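Local structure of putative NAD dependent dehydrogenase (6NOR) at residues V167-P179 against F241-C255. The protein probably acts as an NAD-dependent oxidoreductase in gentamicin biosynthesis, and binds NAD, in part through a Rossmann-fold domain. Residues are numbered along the deposited sequence; the frame is centred on the assembly and turned at random.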
# COMPACT_ATOMS: atom_id res chain seq x y z
N VAL A 167 8.26 11.40 -22.01
CA VAL A 167 7.67 11.90 -20.78
C VAL A 167 6.70 13.05 -21.06
O VAL A 167 7.05 13.99 -21.76
CB VAL A 167 8.75 12.36 -19.80
CG1 VAL A 167 8.10 12.94 -18.57
CG2 VAL A 167 9.64 11.15 -19.42
N HIS A 168 5.47 12.97 -20.55
CA HIS A 168 4.47 14.01 -20.79
C HIS A 168 3.91 14.64 -19.51
O HIS A 168 3.27 15.67 -19.55
CB HIS A 168 3.31 13.47 -21.64
CG HIS A 168 2.69 12.20 -21.11
ND1 HIS A 168 1.75 12.19 -20.10
CD2 HIS A 168 2.89 10.91 -21.46
CE1 HIS A 168 1.40 10.95 -19.85
NE2 HIS A 168 2.07 10.15 -20.65
N SER A 169 4.13 14.00 -18.37
CA SER A 169 3.52 14.43 -17.12
C SER A 169 4.47 14.30 -15.97
O SER A 169 5.15 13.29 -15.84
CB SER A 169 2.26 13.62 -16.80
OG SER A 169 1.11 14.20 -17.38
N VAL A 170 4.52 15.33 -15.14
CA VAL A 170 5.19 15.20 -13.88
C VAL A 170 4.29 15.87 -12.85
O VAL A 170 3.61 16.85 -13.16
CB VAL A 170 6.60 15.81 -13.89
CG1 VAL A 170 6.55 17.30 -14.21
CG2 VAL A 170 7.28 15.57 -12.56
N ARG A 171 4.25 15.31 -11.65
CA ARG A 171 3.41 15.84 -10.61
C ARG A 171 4.12 15.75 -9.26
O ARG A 171 4.63 14.72 -8.91
CB ARG A 171 2.08 15.10 -10.56
CG ARG A 171 1.28 15.40 -9.31
CD ARG A 171 -0.23 15.25 -9.53
NE ARG A 171 -0.98 15.93 -8.46
CZ ARG A 171 -1.26 15.37 -7.30
NH1 ARG A 171 -0.86 14.13 -7.04
NH2 ARG A 171 -1.94 16.05 -6.39
N VAL A 172 4.13 16.85 -8.54
CA VAL A 172 4.63 16.87 -7.18
C VAL A 172 3.57 17.41 -6.26
O VAL A 172 3.06 18.50 -6.46
CB VAL A 172 5.88 17.74 -7.03
CG1 VAL A 172 6.37 17.63 -5.61
CG2 VAL A 172 6.96 17.30 -7.99
N ALA A 173 3.22 16.63 -5.24
CA ALA A 173 2.27 17.04 -4.25
C ALA A 173 2.95 17.22 -2.91
O ALA A 173 3.71 16.36 -2.48
CB ALA A 173 1.13 16.02 -4.14
N PHE A 174 2.71 18.35 -2.26
CA PHE A 174 3.40 18.59 -1.00
C PHE A 174 2.43 19.23 -0.01
O PHE A 174 1.95 20.34 -0.20
CB PHE A 174 4.68 19.41 -1.24
CG PHE A 174 5.62 19.47 -0.05
CD1 PHE A 174 5.32 18.86 1.14
CD2 PHE A 174 6.89 19.98 -0.21
CE1 PHE A 174 6.19 18.89 2.20
CE2 PHE A 174 7.79 19.99 0.85
CZ PHE A 174 7.43 19.44 2.06
N ARG A 175 2.11 18.48 1.03
CA ARG A 175 1.06 18.86 1.96
C ARG A 175 1.45 18.73 3.41
O ARG A 175 2.03 17.74 3.83
CB ARG A 175 -0.19 18.03 1.71
CG ARG A 175 -0.83 18.37 0.38
CD ARG A 175 -1.73 17.26 -0.04
NE ARG A 175 -2.32 17.50 -1.35
CZ ARG A 175 -2.75 16.52 -2.13
NH1 ARG A 175 -2.64 15.27 -1.71
NH2 ARG A 175 -3.29 16.79 -3.30
N THR A 176 1.11 19.77 4.16
CA THR A 176 1.36 19.85 5.58
C THR A 176 0.16 20.45 6.27
O THR A 176 -0.77 20.91 5.63
CB THR A 176 2.58 20.73 5.92
OG1 THR A 176 2.17 22.11 5.89
CG2 THR A 176 3.71 20.52 4.95
N SER A 177 0.18 20.46 7.59
CA SER A 177 -0.80 21.19 8.37
C SER A 177 -0.33 22.63 8.65
O SER A 177 -0.85 23.29 9.52
CB SER A 177 -1.05 20.49 9.70
OG SER A 177 0.18 20.35 10.38
N GLY A 178 0.68 23.09 7.93
CA GLY A 178 1.06 24.48 8.00
C GLY A 178 2.19 24.76 8.96
O GLY A 178 2.56 23.91 9.74
N PRO A 179 2.74 25.97 8.90
CA PRO A 179 3.91 26.38 9.67
C PRO A 179 3.63 26.61 11.15
O PRO A 179 2.51 26.93 11.51
CB PRO A 179 4.32 27.69 9.00
CG PRO A 179 3.05 28.24 8.48
CD PRO A 179 2.28 27.04 8.00
N PHE A 241 6.29 22.92 -19.71
CA PHE A 241 7.68 22.86 -20.12
C PHE A 241 7.86 22.99 -21.63
O PHE A 241 6.94 22.79 -22.40
CB PHE A 241 8.33 21.58 -19.61
CG PHE A 241 8.42 21.53 -18.12
CD1 PHE A 241 9.45 22.19 -17.46
CD2 PHE A 241 7.47 20.85 -17.36
CE1 PHE A 241 9.53 22.18 -16.07
CE2 PHE A 241 7.56 20.83 -15.98
CZ PHE A 241 8.59 21.50 -15.33
N ALA A 242 9.08 23.31 -22.04
CA ALA A 242 9.41 23.61 -23.43
C ALA A 242 9.19 22.44 -24.39
O ALA A 242 8.76 22.63 -25.51
CB ALA A 242 10.85 24.09 -23.52
N ASP A 243 9.49 21.23 -23.95
CA ASP A 243 9.24 20.02 -24.75
C ASP A 243 7.76 19.68 -24.89
O ASP A 243 7.39 18.81 -25.66
CB ASP A 243 9.94 18.84 -24.10
CG ASP A 243 9.55 18.68 -22.65
OD1 ASP A 243 8.41 18.27 -22.41
OD2 ASP A 243 10.37 19.00 -21.76
N GLY A 244 6.93 20.35 -24.11
CA GLY A 244 5.51 20.07 -24.12
C GLY A 244 5.01 19.20 -22.97
O GLY A 244 3.84 18.82 -22.97
N ALA A 245 5.85 18.86 -22.01
CA ALA A 245 5.36 18.12 -20.85
C ALA A 245 4.64 19.06 -19.90
O ALA A 245 5.03 20.21 -19.75
CB ALA A 245 6.47 17.43 -20.16
N ILE A 246 3.58 18.57 -19.28
CA ILE A 246 2.87 19.33 -18.27
C ILE A 246 3.30 18.92 -16.86
O ILE A 246 3.35 17.74 -16.53
CB ILE A 246 1.38 19.16 -18.40
CG1 ILE A 246 0.92 19.58 -19.79
CG2 ILE A 246 0.66 19.93 -17.32
CD1 ILE A 246 -0.50 19.17 -20.12
N GLY A 247 3.65 19.92 -16.06
CA GLY A 247 3.94 19.74 -14.67
C GLY A 247 2.81 20.24 -13.81
O GLY A 247 2.10 21.18 -14.16
N GLN A 248 2.61 19.58 -12.68
CA GLN A 248 1.67 20.05 -11.68
C GLN A 248 2.37 20.14 -10.32
O GLN A 248 3.09 19.23 -9.93
CB GLN A 248 0.47 19.11 -11.56
CG GLN A 248 -0.18 18.72 -12.84
CD GLN A 248 -1.15 17.56 -12.66
OE1 GLN A 248 -1.87 17.50 -11.66
NE2 GLN A 248 -1.16 16.64 -13.60
N CYS A 249 2.15 21.24 -9.62
CA CYS A 249 2.58 21.34 -8.23
C CYS A 249 1.36 21.63 -7.39
O CYS A 249 0.69 22.64 -7.56
CB CYS A 249 3.62 22.44 -8.06
SG CYS A 249 5.03 22.15 -9.13
N ASP A 250 1.06 20.69 -6.50
CA ASP A 250 -0.09 20.78 -5.61
C ASP A 250 0.47 20.98 -4.20
O ASP A 250 1.12 20.10 -3.68
CB ASP A 250 -0.92 19.49 -5.73
CG ASP A 250 -2.19 19.50 -4.90
OD1 ASP A 250 -2.27 20.20 -3.87
OD2 ASP A 250 -3.12 18.74 -5.27
N VAL A 251 0.25 22.14 -3.61
CA VAL A 251 0.76 22.38 -2.26
C VAL A 251 -0.33 22.90 -1.34
O VAL A 251 -1.26 23.56 -1.76
CB VAL A 251 1.94 23.37 -2.26
CG1 VAL A 251 3.09 22.85 -3.15
CG2 VAL A 251 1.48 24.78 -2.67
N SER A 252 -0.21 22.60 -0.06
CA SER A 252 -1.24 22.97 0.89
C SER A 252 -0.70 23.02 2.30
O SER A 252 0.11 22.18 2.68
CB SER A 252 -2.41 21.98 0.83
OG SER A 252 -3.37 22.30 1.81
N TRP A 253 -1.17 24.01 3.05
CA TRP A 253 -0.92 24.16 4.48
C TRP A 253 -2.11 23.68 5.31
O TRP A 253 -2.08 23.76 6.52
CB TRP A 253 -0.66 25.61 4.83
CG TRP A 253 0.73 26.13 4.62
CD1 TRP A 253 1.86 25.42 4.30
CD2 TRP A 253 1.12 27.48 4.71
NE1 TRP A 253 2.93 26.26 4.21
CE2 TRP A 253 2.51 27.54 4.45
CE3 TRP A 253 0.44 28.66 5.01
CZ2 TRP A 253 3.22 28.73 4.48
CZ3 TRP A 253 1.15 29.85 5.03
CH2 TRP A 253 2.52 29.88 4.77
N ALA A 254 -3.17 23.22 4.66
CA ALA A 254 -4.39 22.93 5.40
C ALA A 254 -4.73 21.46 5.35
O ALA A 254 -5.89 21.08 5.48
CB ALA A 254 -5.53 23.76 4.86
N CYS A 255 -3.70 20.63 5.19
CA CYS A 255 -3.91 19.19 5.10
C CYS A 255 -3.57 18.47 6.41
O CYS A 255 -2.44 18.51 6.88
CB CYS A 255 -3.06 18.63 3.96
SG CYS A 255 -3.34 16.88 3.61
O HOH W 1 0.69 16.76 -15.38
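Strands 167-175 and 246-252 run parallel, 5° apart, joined by backbone hydrogen bonds from Ile246 N to His168 O through to Thr176 N to Ser252 O, just past the strand, as inner neighbours in the mixed sheet of the GFO/IDH/MocA C-terminal domain. On one face Asp250 OD2 forms salt bridges with two arginines: Arg175 NH2 at 2.8 Å, from above the carboxylate plane, and Arg171 NH2 at 3.1 Å, a weak hydrogen bond. Arg171 carries CG anti to the backbone N (chi1 168°) and stays extended to NE, which lays its guanidinium alongside Asp250, the two planes 75° apart; on the way CD passes 3.5 Å from Gln248 OE1. The opposite face, with Val172 and Cys249, packs on helix 199-209. Past the strands, Pro179, whose side chain lies about 6 Å from that of NAD-binding Thr181, sets CD over one face of Trp253, 3.6 Å from the centroid of its five-membered ring, a CH-pi contact, while Trp253 NE1 bonds Asp197. A leucine at Trp253 would probably leave Pro179 without its aromatic floor and Asp197 without this donor. Gln248 NE2 of the second subunit also bonds Asp250 OD2, reciprocally, tying the subunits together; the buried carboxylate is probably ionised, with two arginines beside it, Arg175 shared with Glu264 of the second subunit.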